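Local coordinates for papain-like cysteine protease (Porcine reproductive and respiratory syndrome virus, PDB 3MTV) that acts as a metal-dependent nuclease and as a papain-like cysteine protease of the viral polyprotein, and is likely to suppress the host interferon response, at the interface of chains A and B. Residues are numbered along the deposited sequence; one frame, centred on the assembly and turned at random. Chains: chain A/B, Papain-like cysteine protease.

The interface of chains A and B. Residues chain A 2-4, 31-32; chain B 153-155, 200.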
loop_
_atom_site.group_PDB
_atom_site.type_symbol
_atom_site.label_atom_id
_atom_site.label_comp_id
_atom_site.label_asym_id
_atom_site.label_seq_id
_atom_site.Cartn_x
_atom_site.Cartn_y
_atom_site.Cartn_z
ATOM N N ASP A 2 7.528 7.273 0.358
ATOM C CA ASP A 2 6.889 8.334 1.285
ATOM C C ASP A 2 5.355 8.208 1.466
ATOM O O ASP A 2 4.705 7.799 0.550
ATOM C CB ASP A 2 6.950 9.720 0.687
ATOM C CG ASP A 2 7.881 10.682 1.447
ATOM O OD1 ASP A 2 7.575 11.198 2.580
ATOM O OD2 ASP A 2 8.943 10.973 0.849
ATOM N N VAL A 3 4.707 8.649 2.532
ATOM C CA VAL A 3 3.288 8.191 2.696
ATOM C C VAL A 3 2.334 9.096 3.475
ATOM O O VAL A 3 2.651 9.486 4.575
ATOM C CB VAL A 3 3.256 6.813 3.408
ATOM C CG1 VAL A 3 1.845 6.292 3.764
ATOM C CG2 VAL A 3 3.867 5.868 2.572
ATOM N N TYR A 4 1.136 9.422 2.976
ATOM C CA TYR A 4 0.342 10.503 3.601
ATOM C C TYR A 4 -1.078 10.102 3.755
ATOM O O TYR A 4 -1.558 9.419 2.902
ATOM C CB TYR A 4 0.342 11.699 2.676
ATOM C CG TYR A 4 1.725 12.208 2.293
ATOM C CD1 TYR A 4 2.371 11.763 1.129
ATOM C CD2 TYR A 4 2.405 13.132 3.089
ATOM C CE1 TYR A 4 3.644 12.225 0.768
ATOM C CE2 TYR A 4 3.708 13.587 2.727
ATOM C CZ TYR A 4 4.297 13.168 1.565
ATOM O OH TYR A 4 5.571 13.634 1.234
ATOM N N PHE A 31 -0.884 9.117 9.653
ATOM C CA PHE A 31 0.290 9.734 9.130
ATOM C C PHE A 31 0.041 11.195 8.909
ATOM O O PHE A 31 -1.086 11.669 8.996
ATOM C CB PHE A 31 0.527 9.229 7.693
ATOM C CG PHE A 31 0.912 7.813 7.590
ATOM C CD1 PHE A 31 -0.022 6.829 7.460
ATOM C CD2 PHE A 31 2.239 7.439 7.612
ATOM C CE1 PHE A 31 0.411 5.445 7.381
ATOM C CE2 PHE A 31 2.617 6.106 7.567
ATOM C CZ PHE A 31 1.700 5.130 7.445
ATOM N N GLU A 32 1.100 11.841 8.423
ATOM C CA GLU A 32 1.093 13.213 7.969
ATOM C C GLU A 32 0.112 13.489 6.849
ATOM O O GLU A 32 -0.091 12.629 6.014
ATOM C CB GLU A 32 2.505 13.592 7.573
ATOM C CG GLU A 32 3.361 13.910 8.799
ATOM C CD GLU A 32 4.791 14.338 8.401
ATOM O OE1 GLU A 32 4.895 14.799 7.143
ATOM O OE2 GLU A 32 5.733 14.187 9.348
ATOM N N LYS B 153 9.386 8.627 6.907
ATOM C CA LYS B 153 9.388 9.953 7.610
ATOM C C LYS B 153 8.054 10.138 8.265
ATOM O O LYS B 153 7.955 10.650 9.381
ATOM C CB LYS B 153 9.662 11.280 6.791
ATOM C CG LYS B 153 10.939 11.381 5.910
ATOM C CD LYS B 153 11.352 9.960 5.222
ATOM C CE LYS B 153 10.496 9.450 3.986
ATOM N NZ LYS B 153 11.019 8.199 3.357
ATOM N N GLU B 154 6.991 9.756 7.600
ATOM C CA GLU B 154 5.757 10.397 8.050
ATOM C C GLU B 154 5.044 9.542 8.989
ATOM O O GLU B 154 3.930 9.826 9.303
ATOM C CB GLU B 154 4.824 11.027 6.961
ATOM C CG GLU B 154 4.954 10.537 5.537
ATOM C CD GLU B 154 6.184 10.965 4.827
ATOM O OE1 GLU B 154 6.960 10.117 4.467
ATOM O OE2 GLU B 154 6.396 12.144 4.594
ATOM N N SER B 155 5.701 8.481 9.447
ATOM C CA SER B 155 5.051 7.583 10.419
ATOM C C SER B 155 4.755 8.323 11.694
ATOM O O SER B 155 5.452 9.306 12.094
ATOM C CB SER B 155 5.961 6.421 10.768
ATOM O OG SER B 155 5.426 5.557 11.754
ATOM N N LYS B 200 2.171 11.989 16.819
ATOM C CA LYS B 200 3.385 11.254 16.855
ATOM C C LYS B 200 3.347 10.454 18.165
ATOM O O LYS B 200 2.461 10.677 19.002
ATOM C CB LYS B 200 4.438 12.290 16.898
ATOM C CG LYS B 200 5.039 12.603 15.553
ATOM C CD LYS B 200 4.079 12.409 14.551
ATOM C CE LYS B 200 4.833 12.227 13.252
ATOM N NZ LYS B 200 3.864 11.907 12.114
#
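The carboxylate oxygen OE1 of B:Glu154 takes a weak hydrogen bond from the backbone N of A:Val3, 3.3 Å long and 155° at the hydrogen. B:Glu154 is the centre of this patch: from a loop of chain B it reaches between the start of A:Val3's strand, residues 3-7, and the loop holding A:Phe31 and A:Glu32. A bend at chi2 (-72°) turns its carboxylate toward A:Asp2. There it meets the A:Asp2 carboxylate, with the two planes 57° apart; the oxygens are modelled too close together, so the details of this pair are doubtful at 2.80 Å. B:Lys153 NZ, 4.3 Å from A:Asp2 OD2, may temper the charge without touching it. Nearer the B:Glu154 backbone, the A:Glu32 side chain crosses at about a right angle, the CB atoms of A:Glu32 and B:Glu154 3.5 Å apart. The backbone O of B:Glu154 lies 3.4 Å from the ring carbon CD2 of A:Phe31, beyond the rim and off the ring plane, while A:Val3 CG1 covers the centre of the opposite face. This patch belongs to a two-fold interface between identical chains, possibly a biological dimer, and its centre lies about 38 Å from the catalytic A:Cys90. B:Lys200 NZ donates weakly to the backbone O of B:Ser155 at 3.0 Å and stays 4.0 Å from A:Glu32 OE2, too far to bond.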